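Local coordinates for UDP-N-acetylglucosamine 2-epimerase (PDB 4NES), which probably catalyses the reversible epimerisation at C-2 of UDP-N-acetylglucosamine to UDP-N-acetylmannosamine, and is a homodimer with the GT-B fold, at residues L7-P11 / T35-Y39; S17-R21 / L51-N55; P56-L60 / V81-E85; M74-E79 / A101-V105. All coordinates share one frame; numbering follows the deposited sequence.

Contact 1: residues L7-P11 / T35-Y39. With UD1 (uridine-diphosphate-N-acetylglucosamine), chain B; UDP (uridine-5'-diphosphate), chain C.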
# COMPACT_ATOMS: atom_id res chain seq x y z
N LEU A 7 -4.66 -16.61 2.39
CA LEU A 7 -3.90 -16.72 3.63
C LEU A 7 -2.50 -17.25 3.36
O LEU A 7 -2.22 -17.82 2.30
CB LEU A 7 -4.63 -17.62 4.64
CG LEU A 7 -4.90 -19.08 4.26
CD1 LEU A 7 -3.68 -19.98 4.45
CD2 LEU A 7 -6.08 -19.64 5.05
N GLY A 8 -1.61 -17.08 4.33
CA GLY A 8 -0.26 -17.58 4.18
C GLY A 8 0.40 -18.21 5.39
O GLY A 8 1.30 -19.02 5.23
N THR A 9 -0.02 -17.83 6.60
CA THR A 9 0.79 -18.07 7.81
C THR A 9 -0.02 -18.67 8.95
O THR A 9 -1.25 -18.57 8.98
CB THR A 9 1.44 -16.77 8.35
OG1 THR A 9 0.42 -15.88 8.82
CG2 THR A 9 2.29 -16.10 7.27
N ARG A 10 0.70 -19.26 9.91
CA ARG A 10 0.10 -19.82 11.13
C ARG A 10 -1.03 -18.98 11.77
O ARG A 10 -2.14 -19.48 11.93
CB ARG A 10 1.19 -20.15 12.16
CG ARG A 10 0.63 -20.44 13.54
CD ARG A 10 1.73 -20.93 14.48
NE ARG A 10 2.63 -19.87 14.92
CZ ARG A 10 3.72 -20.06 15.66
NH1 ARG A 10 4.07 -21.29 16.01
NH2 ARG A 10 4.46 -19.03 16.03
N PRO A 11 -0.76 -17.72 12.16
CA PRO A 11 -1.83 -16.96 12.84
C PRO A 11 -3.05 -16.70 11.97
O PRO A 11 -4.16 -16.65 12.50
CB PRO A 11 -1.15 -15.64 13.20
CG PRO A 11 -0.00 -15.51 12.22
CD PRO A 11 0.48 -16.91 12.03
N THR A 35 -0.80 -18.82 -0.06
CA THR A 35 0.46 -18.38 -0.65
C THR A 35 1.60 -19.30 -0.27
O THR A 35 2.68 -19.25 -0.87
CB THR A 35 0.84 -16.97 -0.21
OG1 THR A 35 0.98 -16.96 1.22
CG2 THR A 35 -0.20 -15.96 -0.65
N ASN A 36 1.38 -20.11 0.77
CA ASN A 36 2.41 -20.97 1.33
C ASN A 36 3.61 -20.15 1.79
O ASN A 36 4.75 -20.59 1.68
CB ASN A 36 2.83 -22.07 0.35
CG ASN A 36 1.64 -22.76 -0.29
OD1 ASN A 36 1.41 -22.62 -1.48
ND2 ASN A 36 0.88 -23.52 0.51
N GLN A 37 3.33 -18.95 2.30
CA GLN A 37 4.34 -18.15 2.98
C GLN A 37 4.95 -18.99 4.10
O GLN A 37 6.17 -19.05 4.24
CB GLN A 37 3.74 -16.86 3.55
CG GLN A 37 4.80 -16.00 4.22
CD GLN A 37 4.30 -14.66 4.73
OE1 GLN A 37 3.26 -14.14 4.29
NE2 GLN A 37 5.04 -14.09 5.66
N HIS A 38 4.09 -19.64 4.87
CA HIS A 38 4.50 -20.69 5.81
C HIS A 38 4.27 -22.05 5.17
O HIS A 38 3.27 -22.25 4.48
CB HIS A 38 3.72 -20.57 7.12
CG HIS A 38 4.20 -19.46 7.99
ND1 HIS A 38 3.73 -19.24 9.25
CD2 HIS A 38 5.14 -18.51 7.75
CE1 HIS A 38 4.37 -18.20 9.78
NE2 HIS A 38 5.22 -17.75 8.88
N TYR A 39 5.20 -22.97 5.41
CA TYR A 39 5.25 -24.24 4.68
C TYR A 39 5.70 -25.39 5.58
O TYR A 39 5.36 -26.55 5.30
CB TYR A 39 6.19 -24.13 3.47
CG TYR A 39 7.45 -23.39 3.80
CD1 TYR A 39 8.56 -24.05 4.31
CD2 TYR A 39 7.53 -22.01 3.63
CE1 TYR A 39 9.71 -23.36 4.63
CE2 TYR A 39 8.68 -21.31 3.95
CZ TYR A 39 9.77 -21.99 4.44
OH TYR A 39 10.91 -21.31 4.77
C1' UD1 B . 5.51 -13.84 9.46
C2' UD1 B . 4.82 -12.51 9.50
C3' UD1 B . 4.53 -12.10 10.86
C4' UD1 B . 3.79 -13.11 11.62
C5' UD1 B . 4.46 -14.46 11.51
C6' UD1 B . 3.65 -15.55 12.09
C7' UD1 B . 5.48 -10.96 7.56
C8' UD1 B . 6.44 -9.91 7.08
N2' UD1 B . 5.70 -11.47 8.90
O1' UD1 B . 6.73 -13.73 10.10
O3' UD1 B . 3.78 -10.87 10.84
O4' UD1 B . 3.70 -12.75 12.99
O5' UD1 B . 4.66 -14.81 10.14
O6' UD1 B . 4.38 -16.59 12.64
O7' UD1 B . 4.56 -11.36 6.85
N1 UD1 B . 10.43 -20.20 8.24
C2 UD1 B . 10.48 -21.53 8.21
N3 UD1 B . 9.39 -22.24 7.93
C4 UD1 B . 8.22 -21.65 7.65
C5 UD1 B . 8.14 -20.26 7.68
C6 UD1 B . 9.28 -19.54 7.99
O2 UD1 B . 11.52 -22.12 8.45
O4 UD1 B . 7.12 -22.39 7.37
C1B UD1 B . 11.63 -19.39 8.57
C2B UD1 B . 12.51 -19.11 7.42
O2' UD1 B . 13.85 -19.10 7.85
C3B UD1 B . 12.11 -17.78 7.02
C4B UD1 B . 11.83 -17.13 8.33
O4B UD1 B . 11.26 -18.14 9.14
O3B UD1 B . 13.07 -17.08 6.27
C5B UD1 B . 10.88 -16.00 8.21
O5B UD1 B . 9.68 -16.28 7.54
PA UD1 B . 8.72 -15.14 7.13
O1A UD1 B . 9.44 -14.21 6.20
O2A UD1 B . 7.50 -15.73 6.50
O3A UD1 B . 8.37 -14.29 8.40
PB UD1 B . 7.89 -14.76 9.84
O1B UD1 B . 8.99 -14.44 10.81
O2B UD1 B . 7.41 -16.18 9.82
N1 UDP C . 0.59 -20.84 18.34
C2 UDP C . 0.51 -22.18 18.19
N3 UDP C . 1.57 -22.96 18.48
C4 UDP C . 2.74 -22.45 18.93
C5 UDP C . 2.87 -21.06 19.10
C6 UDP C . 1.75 -20.27 18.78
O2 UDP C . -0.54 -22.69 17.78
O4 UDP C . 3.81 -23.30 19.21
C1' UDP C . -0.52 -19.93 18.00
C2' UDP C . -1.06 -19.09 19.03
O2' UDP C . -1.95 -19.82 19.85
C3' UDP C . -1.68 -17.99 18.28
C4' UDP C . -0.88 -17.90 17.06
O4' UDP C . 0.01 -18.99 17.06
O3' UDP C . -3.02 -18.21 17.94
C5' UDP C . -0.06 -16.67 16.96
O5' UDP C . 0.79 -16.68 15.84
PA UDP C . 2.21 -15.98 15.83
O1A UDP C . 3.15 -16.84 15.01
O2A UDP C . 2.68 -15.79 17.25
O3A UDP C . 2.07 -14.60 15.06
PB UDP C . 1.45 -13.20 15.41
O1B UDP C . 0.15 -13.39 16.18
O2B UDP C . 2.47 -12.41 16.19
O3B UDP C . 1.23 -12.61 14.05

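Contact 2: residues S17-R21 / L51-N55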
# COMPACT_ATOMS: atom_id res chain seq x y z
N SER A 17 -10.12 -19.63 10.86
CA SER A 17 -10.90 -20.84 11.12
C SER A 17 -12.37 -20.60 11.53
O SER A 17 -13.25 -21.32 11.05
CB SER A 17 -10.16 -21.82 12.07
OG SER A 17 -10.10 -21.38 13.42
N PRO A 18 -12.65 -19.57 12.36
CA PRO A 18 -14.07 -19.34 12.67
C PRO A 18 -14.86 -18.82 11.48
O PRO A 18 -16.09 -19.04 11.41
CB PRO A 18 -14.02 -18.29 13.77
CG PRO A 18 -12.65 -18.46 14.40
CD PRO A 18 -11.76 -18.79 13.25
N ILE A 19 -14.21 -18.11 10.56
CA ILE A 19 -14.87 -17.65 9.34
C ILE A 19 -15.17 -18.83 8.42
O ILE A 19 -16.29 -18.95 7.87
CB ILE A 19 -14.03 -16.57 8.64
CG1 ILE A 19 -14.10 -15.29 9.46
CG2 ILE A 19 -14.54 -16.34 7.22
CD1 ILE A 19 -13.04 -14.27 9.11
N ILE A 20 -14.21 -19.73 8.30
CA ILE A 20 -14.42 -20.97 7.56
C ILE A 20 -15.56 -21.80 8.18
O ILE A 20 -16.42 -22.30 7.43
CB ILE A 20 -13.11 -21.78 7.47
CG1 ILE A 20 -12.12 -21.02 6.58
CG2 ILE A 20 -13.36 -23.21 6.97
CD1 ILE A 20 -10.68 -21.47 6.68
N ARG A 21 -15.60 -21.92 9.50
CA ARG A 21 -16.70 -22.65 10.17
C ARG A 21 -18.05 -22.05 9.79
O ARG A 21 -19.03 -22.77 9.50
CB ARG A 21 -16.53 -22.60 11.69
CG ARG A 21 -15.45 -23.51 12.28
CD ARG A 21 -15.85 -24.99 12.25
NE ARG A 21 -15.51 -25.61 10.97
CZ ARG A 21 -14.30 -26.09 10.67
NH1 ARG A 21 -13.32 -26.03 11.56
NH2 ARG A 21 -14.08 -26.63 9.49
N LEU A 51 -7.72 -28.03 13.02
CA LEU A 51 -8.87 -27.14 12.91
C LEU A 51 -9.87 -27.63 11.87
O LEU A 51 -10.86 -26.94 11.60
CB LEU A 51 -8.43 -25.70 12.61
CG LEU A 51 -7.55 -25.12 13.73
CD1 LEU A 51 -6.98 -23.78 13.34
CD2 LEU A 51 -8.35 -24.99 15.01
N ASN A 52 -9.62 -28.82 11.32
CA ASN A 52 -10.57 -29.47 10.41
C ASN A 52 -10.91 -28.57 9.23
O ASN A 52 -12.09 -28.34 8.90
CB ASN A 52 -11.82 -29.89 11.20
CG ASN A 52 -12.71 -30.85 10.44
OD1 ASN A 52 -12.25 -31.67 9.66
ND2 ASN A 52 -14.01 -30.75 10.69
N LEU A 53 -9.87 -28.04 8.58
CA LEU A 53 -10.03 -27.10 7.47
C LEU A 53 -9.83 -27.80 6.14
O LEU A 53 -9.04 -28.74 6.04
CB LEU A 53 -9.03 -25.95 7.60
CG LEU A 53 -9.11 -25.15 8.90
CD1 LEU A 53 -8.05 -24.06 8.89
CD2 LEU A 53 -10.49 -24.55 9.12
N PRO A 54 -10.55 -27.35 5.10
CA PRO A 54 -10.40 -27.98 3.79
C PRO A 54 -9.08 -27.62 3.13
O PRO A 54 -8.47 -26.59 3.44
CB PRO A 54 -11.56 -27.38 2.98
CG PRO A 54 -11.81 -26.06 3.61
CD PRO A 54 -11.56 -26.27 5.08
N ASN A 55 -8.63 -28.47 2.21
CA ASN A 55 -7.45 -28.17 1.42
C ASN A 55 -7.65 -26.91 0.61
O ASN A 55 -8.72 -26.70 0.04
CB ASN A 55 -7.13 -29.32 0.46
CG ASN A 55 -7.02 -30.65 1.15
OD1 ASN A 55 -6.48 -30.76 2.25
ND2 ASN A 55 -7.55 -31.69 0.51

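Contact 3: residues P56-L60 / V81-E85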
# COMPACT_ATOMS: atom_id res chain seq x y z
N PRO A 56 -6.62 -26.06 0.56
CA PRO A 56 -6.68 -24.92 -0.35
C PRO A 56 -6.90 -25.38 -1.80
O PRO A 56 -6.40 -26.44 -2.19
CB PRO A 56 -5.30 -24.30 -0.22
CG PRO A 56 -4.87 -24.64 1.17
CD PRO A 56 -5.41 -26.03 1.40
N LYS A 57 -7.64 -24.59 -2.57
CA LYS A 57 -7.79 -24.87 -3.99
C LYS A 57 -6.52 -24.51 -4.75
O LYS A 57 -6.17 -25.16 -5.74
CB LYS A 57 -8.99 -24.10 -4.56
CG LYS A 57 -9.30 -24.46 -6.00
CD LYS A 57 -10.58 -23.80 -6.47
CE LYS A 57 -10.82 -24.10 -7.94
NZ LYS A 57 -12.18 -23.67 -8.38
N TYR A 58 -5.82 -23.48 -4.28
CA TYR A 58 -4.58 -23.04 -4.89
C TYR A 58 -3.48 -22.95 -3.85
O TYR A 58 -3.69 -22.44 -2.75
CB TYR A 58 -4.74 -21.66 -5.55
CG TYR A 58 -5.63 -21.70 -6.76
CD1 TYR A 58 -5.10 -22.01 -8.01
CD2 TYR A 58 -6.99 -21.44 -6.67
CE1 TYR A 58 -5.91 -22.06 -9.13
CE2 TYR A 58 -7.80 -21.50 -7.79
CZ TYR A 58 -7.26 -21.81 -9.01
OH TYR A 58 -8.06 -21.87 -10.14
N ASN A 59 -2.31 -23.48 -4.21
CA ASN A 59 -1.09 -23.32 -3.43
C ASN A 59 -0.06 -22.63 -4.31
O ASN A 59 0.33 -23.17 -5.35
CB ASN A 59 -0.57 -24.68 -2.97
CG ASN A 59 -1.48 -25.33 -1.96
OD1 ASN A 59 -1.46 -24.99 -0.78
ND2 ASN A 59 -2.27 -26.30 -2.42
N LEU A 60 0.36 -21.44 -3.91
CA LEU A 60 1.23 -20.64 -4.77
C LEU A 60 2.72 -20.91 -4.54
O LEU A 60 3.56 -20.54 -5.36
CB LEU A 60 0.92 -19.15 -4.60
CG LEU A 60 -0.55 -18.78 -4.74
CD1 LEU A 60 -0.75 -17.28 -4.67
CD2 LEU A 60 -1.14 -19.34 -6.02
N VAL A 81 -4.36 -16.18 -10.33
CA VAL A 81 -5.53 -16.87 -9.81
C VAL A 81 -6.78 -16.01 -9.85
O VAL A 81 -7.84 -16.47 -10.30
CB VAL A 81 -5.30 -17.36 -8.38
CG1 VAL A 81 -6.56 -18.03 -7.86
CG2 VAL A 81 -4.13 -18.33 -8.34
N LEU A 82 -6.68 -14.76 -9.41
CA LEU A 82 -7.87 -13.90 -9.35
C LEU A 82 -8.41 -13.54 -10.73
O LEU A 82 -9.62 -13.37 -10.90
CB LEU A 82 -7.63 -12.66 -8.50
CG LEU A 82 -7.33 -12.92 -7.02
CD1 LEU A 82 -7.22 -11.61 -6.26
CD2 LEU A 82 -8.38 -13.83 -6.37
N LEU A 83 -7.52 -13.41 -11.72
CA LEU A 83 -7.95 -13.20 -13.10
C LEU A 83 -8.73 -14.39 -13.66
O LEU A 83 -9.61 -14.22 -14.51
CB LEU A 83 -6.75 -12.90 -14.00
CG LEU A 83 -6.18 -11.48 -13.88
CD1 LEU A 83 -4.88 -11.36 -14.64
CD2 LEU A 83 -7.19 -10.46 -14.37
N LYS A 84 -8.39 -15.59 -13.20
CA LYS A 84 -9.06 -16.79 -13.65
C LYS A 84 -10.37 -17.00 -12.91
O LYS A 84 -11.41 -17.25 -13.54
CB LYS A 84 -8.17 -18.01 -13.45
CG LYS A 84 -8.90 -19.31 -13.69
CD LYS A 84 -8.01 -20.50 -13.37
CE LYS A 84 -8.70 -21.80 -13.72
NZ LYS A 84 -7.81 -22.96 -13.51
N GLU A 85 -10.33 -16.90 -11.59
CA GLU A 85 -11.47 -17.25 -10.75
C GLU A 85 -12.49 -16.13 -10.57
O GLU A 85 -13.66 -16.39 -10.33
CB GLU A 85 -11.00 -17.77 -9.38
CG GLU A 85 -10.21 -19.07 -9.46
CD GLU A 85 -11.03 -20.25 -9.99
OE1 GLU A 85 -12.27 -20.15 -10.08
OE2 GLU A 85 -10.41 -21.28 -10.33
O HOH W 1 -12.91 -21.22 -7.32
O HOH W 2 -11.09 -24.11 -11.40

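Contact 4: residues M74-E79 / A101-V105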
# COMPACT_ATOMS: atom_id res chain seq x y z
N MSE A 74 4.15 -12.78 -4.77
CA MSE A 74 2.75 -12.90 -4.39
C MSE A 74 1.82 -12.09 -5.28
O MSE A 74 0.77 -12.57 -5.67
CB MSE A 74 2.54 -12.50 -2.92
CG MSE A 74 3.14 -13.44 -1.92
SE MSE A 74 3.11 -12.69 -0.11
CE MSE A 74 3.73 -14.29 0.80
N LEU A 75 2.20 -10.85 -5.62
CA LEU A 75 1.37 -10.04 -6.52
C LEU A 75 1.21 -10.73 -7.86
O LEU A 75 0.10 -10.80 -8.41
CB LEU A 75 1.96 -8.65 -6.75
CG LEU A 75 2.10 -7.71 -5.55
CD1 LEU A 75 2.62 -6.34 -6.00
CD2 LEU A 75 0.78 -7.55 -4.83
N ILE A 76 2.31 -11.24 -8.41
CA ILE A 76 2.25 -11.93 -9.69
C ILE A 76 1.36 -13.16 -9.64
O ILE A 76 0.48 -13.34 -10.49
CB ILE A 76 3.66 -12.33 -10.17
CG1 ILE A 76 4.50 -11.08 -10.43
CG2 ILE A 76 3.58 -13.17 -11.44
CD1 ILE A 76 5.99 -11.34 -10.37
N GLU A 77 1.56 -14.00 -8.64
CA GLU A 77 0.88 -15.29 -8.60
C GLU A 77 -0.57 -15.20 -8.13
O GLU A 77 -1.43 -15.92 -8.64
CB GLU A 77 1.65 -16.30 -7.75
CG GLU A 77 3.03 -16.63 -8.32
CD GLU A 77 2.96 -17.19 -9.72
OE1 GLU A 77 2.10 -18.05 -9.98
OE2 GLU A 77 3.79 -16.78 -10.56
N ILE A 78 -0.85 -14.32 -7.18
CA ILE A 78 -2.22 -14.13 -6.73
C ILE A 78 -3.03 -13.55 -7.89
O ILE A 78 -4.17 -13.94 -8.10
CB ILE A 78 -2.32 -13.21 -5.50
CG1 ILE A 78 -1.74 -13.89 -4.26
CG2 ILE A 78 -3.76 -12.83 -5.19
CD1 ILE A 78 -1.68 -12.96 -3.06
N GLU A 79 -2.45 -12.64 -8.65
CA GLU A 79 -3.20 -12.04 -9.75
C GLU A 79 -3.59 -13.07 -10.80
O GLU A 79 -4.69 -13.00 -11.35
CB GLU A 79 -2.43 -10.90 -10.39
CG GLU A 79 -3.25 -10.20 -11.46
CD GLU A 79 -2.54 -9.04 -12.08
OE1 GLU A 79 -1.48 -9.27 -12.71
OE2 GLU A 79 -3.04 -7.90 -11.95
N ALA A 101 -0.38 -8.35 -0.06
CA ALA A 101 -0.33 -8.74 -1.46
C ALA A 101 -1.73 -9.07 -1.97
O ALA A 101 -2.12 -8.65 -3.05
CB ALA A 101 0.61 -9.92 -1.66
N GLY A 102 -2.49 -9.82 -1.17
CA GLY A 102 -3.84 -10.16 -1.57
C GLY A 102 -4.70 -8.93 -1.77
O GLY A 102 -5.44 -8.83 -2.76
N ALA A 103 -4.62 -7.99 -0.83
CA ALA A 103 -5.41 -6.76 -0.90
C ALA A 103 -5.02 -5.88 -2.09
O ALA A 103 -5.89 -5.33 -2.77
CB ALA A 103 -5.30 -5.97 0.40
N LEU A 104 -3.72 -5.76 -2.32
CA LEU A 104 -3.23 -4.93 -3.41
C LEU A 104 -3.63 -5.50 -4.77
O LEU A 104 -4.02 -4.74 -5.66
CB LEU A 104 -1.72 -4.76 -3.30
CG LEU A 104 -1.11 -3.81 -4.33
CD1 LEU A 104 -1.88 -2.49 -4.38
CD2 LEU A 104 0.34 -3.56 -3.96
N VAL A 105 -3.55 -6.81 -4.93
CA VAL A 105 -3.97 -7.41 -6.19
C VAL A 105 -5.46 -7.17 -6.41
O VAL A 105 -5.88 -6.71 -7.47
CB VAL A 105 -3.70 -8.93 -6.25
CG1 VAL A 105 -4.37 -9.54 -7.48
CG2 VAL A 105 -2.20 -9.22 -6.28
O HOH W 3 -3.76 -6.50 -9.52

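Contact 1: residues L7-P11 / T35-Y39
With chi1 of H38 at -76°, which sets CG beside its own backbone N, the imidazole lies flat against T9, while the extended Q37 (CG anti to N, chi1 -178°) runs alongside T9 and on to the sugar nucleotide. These two loops leave the C-terminal ends of the neighbouring parallel strands 3-7 and 30-34, where Rossmann-like domains of the GT-B fold bind their nucleotides; both UDP-GlcNAc and UDP are bound here. T9 CB sits over a face of the H38 ring, 3.6 Å from its centroid, a CH-pi contact. The backbone N of R10, at the start of helix 10-23, donates to H38 ND1 at 3.1 Å, well away from the ring plane (37° out of it). NE2 on the far side of the ring donates to O2B of UDP-GlcNAc, so the imidazole is gripped at both nitrogens and its rotation is fixed. Backbone bonds from T35 N to L7 O and from H38 N to G8 O draw the loops together, and G8, having no side chain, brings its CA to 3.3 Å from T35 OG1. That hydroxyl also accepts from Q37 N in an ST turn and bonds T98, which holds Q37 OE1 as well. NE2 of Q37 is thereby directed at UDP-GlcNAc, reaching O7' at 3.0 Å and O2A at 3.1 Å. R10 turns the other way, bent at chi3, toward UDP: C5 of the uracil lies over one guanidinium face, and O1A receives NE at 3.1 Å and NH2 at 2.7 Å.

Contact 2: residues S17-R21 / L51-N55
A Schellman motif, with N52 at positive phi, ends helix 45-50, and the carbonyls of L51 and N52 at its end are taken up by R21 of helix 10-23, the first helix of the N-terminal Rossmann-like domain. Bends at chi2 (-73°) and chi3 (86°) fold the arginine chain round so that two guanidinium nitrogens meet two successive carbonyls. NH1 reaches L51 O at 2.6 Å, the oxygen lying practically in the guanidinium plane and the donor nearly along the C=O axis. The second bond, from NH2 to N52 O at 2.7 Å, is less regular: the donor stands above the carbonyl plane, 41° out of it. Together they fix the turn of the guanidinium, and NH2 has a further mate in E24, a salt bridge that probably helps to balance its charge. Beneath this polar grip the contact is apolar. S17, whose hydroxyl bonds back to I14 O, presents CB to the L51 and L53 side chains. I20 and P54 lie alongside each other, running opposite ways, both resting on W30 of strand 30-34, which ties the chain after the motif to the sheet. L53 crosses I20 at about a right angle, its CD2 lying 3.8 Å from I20 CG2 and 3.9 Å from I20 CD1.

Contact 3: residues P56-L60 / V81-E85
Y58 meets the last turn of helix 67-85 with both a face and an edge of its ring. V81 stands over the face: its CG1 is 3.7 Å from the ring centroid, displaced slightly toward the CD2 rim, and the two side chains overlap while running antiparallel. At the hydroxyl end OE2 of E85 arrives near the ring plane, the carboxylate itself being turned 59° from the ring. The hydrogen bond from Y58 OH to E85 OE2 refines to 2.4 Å, a length so short that its exact value is doubtful. E85 reaches this place by a bend at chi2 (-63°), which folds the carboxylate back toward the strand. Strand 58-59 is the outermost on its side of the parallel sheet in the N-terminal Rossmann-like domain, and the helix belongs to the crossover from this strand to strand 89-93. A phenylalanine in place of Y58 could still lie under V81, but E85 OE2 would probably lose its hydroxyl mate and the carboxylate be left freer to turn. K57 approaches E85 from the opposite direction along a fully extended chain, and its NZ forms a long salt bridge to OE2 at 3.6 Å. Two waters bridge the charges; one accepts from K57 NZ at 2.8 Å and gives a weak bond to E85 OE1, an oxygen that also pairs with K2. The aliphatic part of K84 passes the tyrosine hydroxyl, CD lying 3.5 Å from Y58 OH. Deeper in, L60 CD2 touches V81 CG2 at 3.9 Å.

Contact 4: residues M74-E79 / A101-V105
V105 is the knob of this helix pair, set into a hole formed by L75, I78, E79 and L82. Its CG2 points at the L75 backbone, 3.5 Å from L75 O, and also touches L75 CD2, while CG1 lies 3.6 Å from E79 CA. I78 CG2 closes in on V105 CB from another side, and L82, a turn further on, completes the hole. With CG anti to its carbonyl carbon (chi1 -63°), L75 carries CD2 across to A101 and L104, 4.0 Å from L104 CB. One turn before the valine, A101 CB presses on CB of M74 (a selenomethionine) at 3.5 Å, tighter than usual for two carbons, and I78 CD1 lies over the backbone at G102, 3.8 Å from its N and CA. An alanine at I78 would lack both CG2 and the CD1 arm, and is likely to leave a gap between helix 74-79 and the V105 and G102 side of its partner. Outside this apolar layer a water bridges E79 OE2, at 2.9 Å, to V105 O. The E79 carboxylate itself is held mainly by the second subunit, accepting from T66 OG1, G68 N and E69 N there, at the start of that subunit's helix 67-85, whose dipole would probably favour the negative charge. L104 packs on L100 of the second subunit. The axes of 74-79 and 101-105 run 9.0 Å apart and cross at -60°, a steeply crossed pair of neighbouring helices on one face of the Rossmann-like sheet, beside the homodimer interface.

In the fold
All four contacts lie in the N-terminal Rossmann-like domain. Contacts 1 and 4 are buried, contact 2 partly so, and contact 3 is at the surface. Contact 1, at the strand ends, is polar and shares its groups with two bound nucleotides; contact 4 is almost wholly apolar, with polar bonds passing to the second subunit. Contacts 2 and 3 each combine an apolar layer with charged side chains, an arginine on carbonyls in one, a carboxylate with tyrosine and lysine in the other. Helix 10-23 serves contacts 1 and 2, helix 67-85 contacts 3 and 4. L60 packs on I78, and M74 on Q37, joining 3 and 1 to 4.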